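PDB 2C4N: ribonucleotide monophosphatase NagD from Escherichia coli, which hydrolyses the phosphate group from ribonucleoside 5'-monophosphates, and probably from a broad range of other phosphorylated substrates, with magnesium as its usual cofactor. Local coordinates for residues L41-S46 and T143-H148; V116-S121 and G157-G162. All coordinates share one frame; numbering follows the deposited sequence.

Contact 1 (L41-S46 and T143-H148); sequences LTNYPS and TNPDTH. With PO4 (phosphate ion), chain D.
N43 and N144 both point an amide N-H at one carboxylate oxygen, OD2 of D146. From N43 the ND2 to OD2 bond is 3.0 Å, nearly straight at 167°, and arrives on the syn lone pair; from N144, ND2 reaches the same OD2 on the anti side at 2.8 Å. N43 OD1 accepts from the backbone N of K176, so both ends of this amide are held. The N144 amide is held likewise, T143 OG1 bonding to its OD1 in the carbonyl plane. Packing is close here: N144 CG lies 3.1 Å from N43 O, and the ring of P45 sets CG against T143 OG1 at 3.5 Å. The looser side belongs to partly exposed Y44 and H148. Y44 reaches across with its tip, OH bonding to H148 O at 3.2 Å, while N144 ND2 sits over one ring face. The backbone N of N43, like K176 and D11, donates to a phosphate ion probably from the crystallisation liquor, its O2 at 3.0 Å. T42 and N43 are probable substrate ligands, and D146, in the loop after strand 139-142 of the cap domain, probably sets specificity. Two amide donors grip OD2, fix the carboxylate's turn and link D146 to N43.

Contact 2 (V116-S121 and G157-G162); sequences VGETRS and GALCAG
L159 reaches out from its helix and lays CD1 over the backbone of the loop at G117-T119. CG stands anti to the carbonyl carbon (chi1 -54°), and beyond it CD1 comes within 3.5 Å of E118 OE1. The same CD1 lies 3.7 Å from G117 O and also meets T119 at N and, a little farther off, CG2. The side chains of E118 and L159 cross at about a right angle. E118 bends at chi2 (71°), and its OE1 accepts a weak bond from T119 N at 2.8 Å. G117 O is buried against the leucine methyl with no polar partner in the model. Next to it V116, the last residue of strand 105-116, packs on the same helix: its CG1, anti to the backbone N, touches L159 CB at 3.9 Å and C160 SG at 3.8 Å. This is a helix-on-sheet contact of the α/β cap domain of this HAD phosphatase, where helix 156-167 lies against the four-stranded parallel sheet; V116 also packs on F140 and V90, and C160 on A142 of the adjacent strand. Past the strand end the loop closes into an ST turn, S121 N donating to T119 OG1 at 3.1 Å. W124 of the second subunit packs on L159 and gives E118 OE2 a weak hydrogen bond, while A161 meets A161 of that subunit.

In the fold
Both contacts draw on the 139-167 region of the cap domain, and they touch: D146 O probably bonds to G157 N and T143 N to V116 O, so loop 143-148 is tied through its backbone both to the helix at G157 and to the strand end at V116. Contact 1 is partly buried and lies near the centre of the chain, joining this domain to the loop that follows strand 38-42 in the six-stranded core domain; its chemistry is polar, as suits a site that handles phosphate. Contact 2, its centre about 15 Å from the centre of the chain, is buried, stays within one domain and rests on aliphatic and sulfur packing. Both also meet the second subunit: T147 and H148 in contact 1, helix residues, E118 and R120 in contact 2.

Contact 1 (L41-S46 and T143-H148)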
loop_
_atom_site.group_PDB
_atom_site.type_symbol
_atom_site.label_atom_id
_atom_site.label_comp_id
_atom_site.label_asym_id
_atom_site.label_seq_id
_atom_site.Cartn_x
_atom_site.Cartn_y
_atom_site.Cartn_z
ATOM N N LEU A 41 13.715 -9.047 26.005
ATOM C CA LEU A 41 13.467 -9.118 24.575
ATOM C C LEU A 41 13.911 -7.931 23.735
ATOM O O LEU A 41 13.824 -6.779 24.157
ATOM C CB LEU A 41 11.965 -9.337 24.365
ATOM C CG LEU A 41 11.423 -9.497 22.943
ATOM C CD1 LEU A 41 11.751 -10.893 22.432
ATOM C CD2 LEU A 41 9.916 -9.271 22.945
ATOM N N THR A 42 14.408 -8.230 22.540
ATOM C CA THR A 42 14.783 -7.188 21.600
ATOM C C THR A 42 14.488 -7.680 20.196
ATOM O O THR A 42 14.726 -8.842 19.868
ATOM C CB THR A 42 16.266 -6.777 21.683
ATOM O OG1 THR A 42 16.519 -5.786 20.677
ATOM C CG2 THR A 42 17.191 -7.966 21.462
ATOM N N ASN A 43 13.955 -6.787 19.369
ATOM C CA ASN A 43 13.613 -7.122 17.997
ATOM C C ASN A 43 14.825 -7.185 17.088
ATOM O O ASN A 43 14.732 -7.695 15.971
ATOM C CB ASN A 43 12.629 -6.094 17.450
ATOM C CG ASN A 43 11.320 -6.714 17.047
ATOM O OD1 ASN A 43 10.872 -7.681 17.662
ATOM N ND2 ASN A 43 10.680 -6.146 16.029
ATOM N N TYR A 44 15.962 -6.677 17.554
ATOM C CA TYR A 44 17.150 -6.684 16.721
ATOM C C TYR A 44 17.946 -7.978 16.843
ATOM O O TYR A 44 18.101 -8.540 17.923
ATOM C CB TYR A 44 17.978 -5.420 16.995
ATOM C CG TYR A 44 17.205 -4.180 16.551
ATOM C CD1 TYR A 44 16.318 -3.536 17.418
ATOM C CD2 TYR A 44 17.288 -3.712 15.233
ATOM C CE1 TYR A 44 15.533 -2.464 16.988
ATOM C CE2 TYR A 44 16.504 -2.640 14.796
ATOM C CZ TYR A 44 15.628 -2.020 15.677
ATOM O OH TYR A 44 14.846 -0.965 15.240
ATOM N N PRO A 45 18.431 -8.483 15.703
ATOM C CA PRO A 45 19.202 -9.720 15.569
ATOM C C PRO A 45 20.713 -9.688 15.595
ATOM O O PRO A 45 21.339 -10.733 15.465
ATOM C CB PRO A 45 18.716 -10.244 14.236
ATOM C CG PRO A 45 18.688 -8.952 13.416
ATOM C CD PRO A 45 18.065 -7.951 14.374
ATOM N N SER A 46 21.305 -8.513 15.758
ATOM C CA SER A 46 22.764 -8.405 15.713
ATOM C C SER A 46 23.578 -8.891 16.914
ATOM O O SER A 46 24.717 -9.333 16.741
ATOM C CB SER A 46 23.164 -6.957 15.418
ATOM O OG SER A 46 22.616 -6.499 14.190
ATOM N N THR A 143 13.804 -11.615 10.298
ATOM C CA THR A 143 13.869 -11.465 11.750
ATOM C C THR A 143 12.962 -10.396 12.356
ATOM O O THR A 143 12.298 -10.648 13.359
ATOM C CB THR A 143 15.328 -11.216 12.229
ATOM O OG1 THR A 143 15.854 -10.037 11.614
ATOM C CG2 THR A 143 16.209 -12.402 11.880
ATOM N N ASN A 144 12.921 -9.206 11.764
ATOM C CA ASN A 144 12.085 -8.137 12.312
ATOM C C ASN A 144 11.706 -7.118 11.233
ATOM O O ASN A 144 12.481 -6.856 10.320
ATOM C CB ASN A 144 12.814 -7.449 13.481
ATOM C CG ASN A 144 14.154 -6.845 13.075
ATOM O OD1 ASN A 144 15.057 -7.544 12.607
ATOM N ND2 ASN A 144 14.287 -5.536 13.262
ATOM N N PRO A 145 10.510 -6.520 11.343
ATOM C CA PRO A 145 10.013 -5.537 10.374
ATOM C C PRO A 145 10.575 -4.116 10.442
ATOM O O PRO A 145 10.340 -3.315 9.536
ATOM C CB PRO A 145 8.508 -5.571 10.605
ATOM C CG PRO A 145 8.421 -5.756 12.098
ATOM C CD PRO A 145 9.508 -6.786 12.393
ATOM N N ASP A 146 11.304 -3.800 11.504
ATOM C CA ASP A 146 11.879 -2.464 11.658
ATOM C C ASP A 146 12.641 -2.041 10.398
ATOM O O ASP A 146 13.474 -2.797 9.891
ATOM C CB ASP A 146 12.806 -2.457 12.870
ATOM C CG ASP A 146 12.105 -2.914 14.124
ATOM O OD1 ASP A 146 11.548 -2.058 14.844
ATOM O OD2 ASP A 146 12.095 -4.134 14.385
ATOM N N THR A 147 12.370 -0.834 9.900
ATOM C CA THR A 147 13.034 -0.361 8.684
ATOM C C THR A 147 14.450 0.154 8.912
ATOM O O THR A 147 15.278 0.126 8.004
ATOM C CB THR A 147 12.206 0.750 7.994
ATOM O OG1 THR A 147 12.139 1.903 8.843
ATOM C CG2 THR A 147 10.800 0.256 7.712
ATOM N N HIS A 148 14.733 0.619 10.123
ATOM C CA HIS A 148 16.065 1.126 10.423
ATOM C C HIS A 148 16.400 1.008 11.905
ATOM O O HIS A 148 15.501 0.901 12.739
ATOM C CB HIS A 148 16.178 2.584 9.971
ATOM C CG HIS A 148 15.162 3.491 10.587
ATOM N ND1 HIS A 148 15.222 3.895 11.904
ATOM C CD2 HIS A 148 14.061 4.081 10.064
ATOM C CE1 HIS A 148 14.204 4.697 12.163
ATOM N NE2 HIS A 148 13.484 4.826 11.063
HETATM P P PO4 D . 13.828 -3.205 21.028
HETATM O O1 PO4 D . 14.557 -3.833 22.159
HETATM O O2 PO4 D . 12.877 -4.182 20.445
HETATM O O3 PO4 D . 13.088 -2.028 21.510
HETATM O O4 PO4 D . 14.804 -2.777 19.993
#

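Contact 2 (V116-S121 and G157-G162)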
loop_
_atom_site.group_PDB
_atom_site.type_symbol
_atom_site.label_atom_id
_atom_site.label_comp_id
_atom_site.label_asym_id
_atom_site.label_seq_id
_atom_site.Cartn_x
_atom_site.Cartn_y
_atom_site.Cartn_z
ATOM N N VAL A 116 16.252 -13.313 6.070
ATOM C CA VAL A 116 16.828 -11.983 6.093
ATOM C C VAL A 116 16.883 -11.424 7.506
ATOM O O VAL A 116 15.879 -11.400 8.222
ATOM C CB VAL A 116 16.020 -10.993 5.210
ATOM C CG1 VAL A 116 16.709 -9.627 5.187
ATOM C CG2 VAL A 116 15.880 -11.547 3.796
ATOM N N GLY A 117 18.074 -10.994 7.903
ATOM C CA GLY A 117 18.262 -10.394 9.212
ATOM C C GLY A 117 18.834 -9.016 8.947
ATOM O O GLY A 117 18.183 -8.183 8.320
ATOM N N GLU A 118 20.053 -8.779 9.416
ATOM C CA GLU A 118 20.732 -7.512 9.193
ATOM C C GLU A 118 22.198 -7.753 8.847
ATOM O O GLU A 118 22.854 -8.630 9.413
ATOM C CB GLU A 118 20.635 -6.616 10.433
ATOM C CG GLU A 118 21.735 -5.561 10.529
ATOM C CD GLU A 118 21.620 -4.438 9.505
ATOM O OE1 GLU A 118 21.218 -4.691 8.348
ATOM O OE2 GLU A 118 21.955 -3.286 9.860
ATOM N N THR A 119 22.703 -6.982 7.894
ATOM C CA THR A 119 24.100 -7.093 7.507
ATOM C C THR A 119 24.505 -5.839 6.759
ATOM O O THR A 119 23.840 -5.430 5.811
ATOM C CB THR A 119 24.364 -8.326 6.617
ATOM O OG1 THR A 119 25.718 -8.280 6.146
ATOM C CG2 THR A 119 23.409 -8.357 5.428
ATOM N N ARG A 120 25.589 -5.216 7.204
ATOM C CA ARG A 120 26.067 -4.004 6.563
ATOM C C ARG A 120 26.753 -4.325 5.248
ATOM O O ARG A 120 27.249 -3.429 4.571
ATOM C CB ARG A 120 27.041 -3.265 7.474
ATOM C CG ARG A 120 26.451 -2.748 8.772
ATOM C CD ARG A 120 27.427 -1.761 9.371
ATOM N NE ARG A 120 26.916 -1.064 10.544
ATOM C CZ ARG A 120 27.462 0.045 11.030
ATOM N NH1 ARG A 120 28.524 0.572 10.439
ATOM N NH2 ARG A 120 26.952 0.626 12.107
ATOM N N SER A 121 26.794 -5.610 4.905
ATOM C CA SER A 121 27.407 -6.059 3.660
ATOM C C SER A 121 26.338 -6.268 2.596
ATOM O O SER A 121 26.641 -6.679 1.477
ATOM C CB SER A 121 28.174 -7.366 3.873
ATOM O OG SER A 121 29.359 -7.138 4.619
ATOM N N GLY A 157 13.827 -4.667 7.876
ATOM C CA GLY A 157 12.717 -4.241 7.038
ATOM C C GLY A 157 13.144 -3.564 5.749
ATOM O O GLY A 157 12.518 -3.754 4.704
ATOM N N ALA A 158 14.206 -2.770 5.827
ATOM C CA ALA A 158 14.723 -2.062 4.659
ATOM C C ALA A 158 15.407 -3.020 3.682
ATOM O O ALA A 158 15.348 -2.830 2.465
ATOM C CB ALA A 158 15.699 -0.973 5.101
ATOM N N LEU A 159 16.061 -4.044 4.219
ATOM C CA LEU A 159 16.736 -5.031 3.383
ATOM C C LEU A 159 15.708 -5.890 2.657
ATOM O O LEU A 159 15.941 -6.346 1.540
ATOM C CB LEU A 159 17.653 -5.927 4.228
ATOM C CG LEU A 159 18.695 -5.231 5.122
ATOM C CD1 LEU A 159 19.720 -6.259 5.581
ATOM C CD2 LEU A 159 19.382 -4.114 4.366
ATOM N N CYS A 160 14.563 -6.115 3.289
ATOM C CA CYS A 160 13.513 -6.918 2.666
ATOM C C CYS A 160 12.785 -6.166 1.558
ATOM O O CYS A 160 12.312 -6.769 0.595
ATOM C CB CYS A 160 12.487 -7.363 3.717
ATOM S SG CYS A 160 13.080 -8.625 4.870
ATOM N N ALA A 161 12.706 -4.848 1.698
ATOM C CA ALA A 161 11.994 -4.008 0.740
ATOM C C ALA A 161 12.292 -4.301 -0.736
ATOM O O ALA A 161 11.368 -4.487 -1.535
ATOM C CB ALA A 161 12.263 -2.535 1.054
ATOM N N GLY A 162 13.573 -4.336 -1.096
ATOM C CA GLY A 162 13.943 -4.612 -2.475
ATOM C C GLY A 162 13.584 -6.024 -2.903
ATOM O O GLY A 162 13.143 -6.252 -4.030
#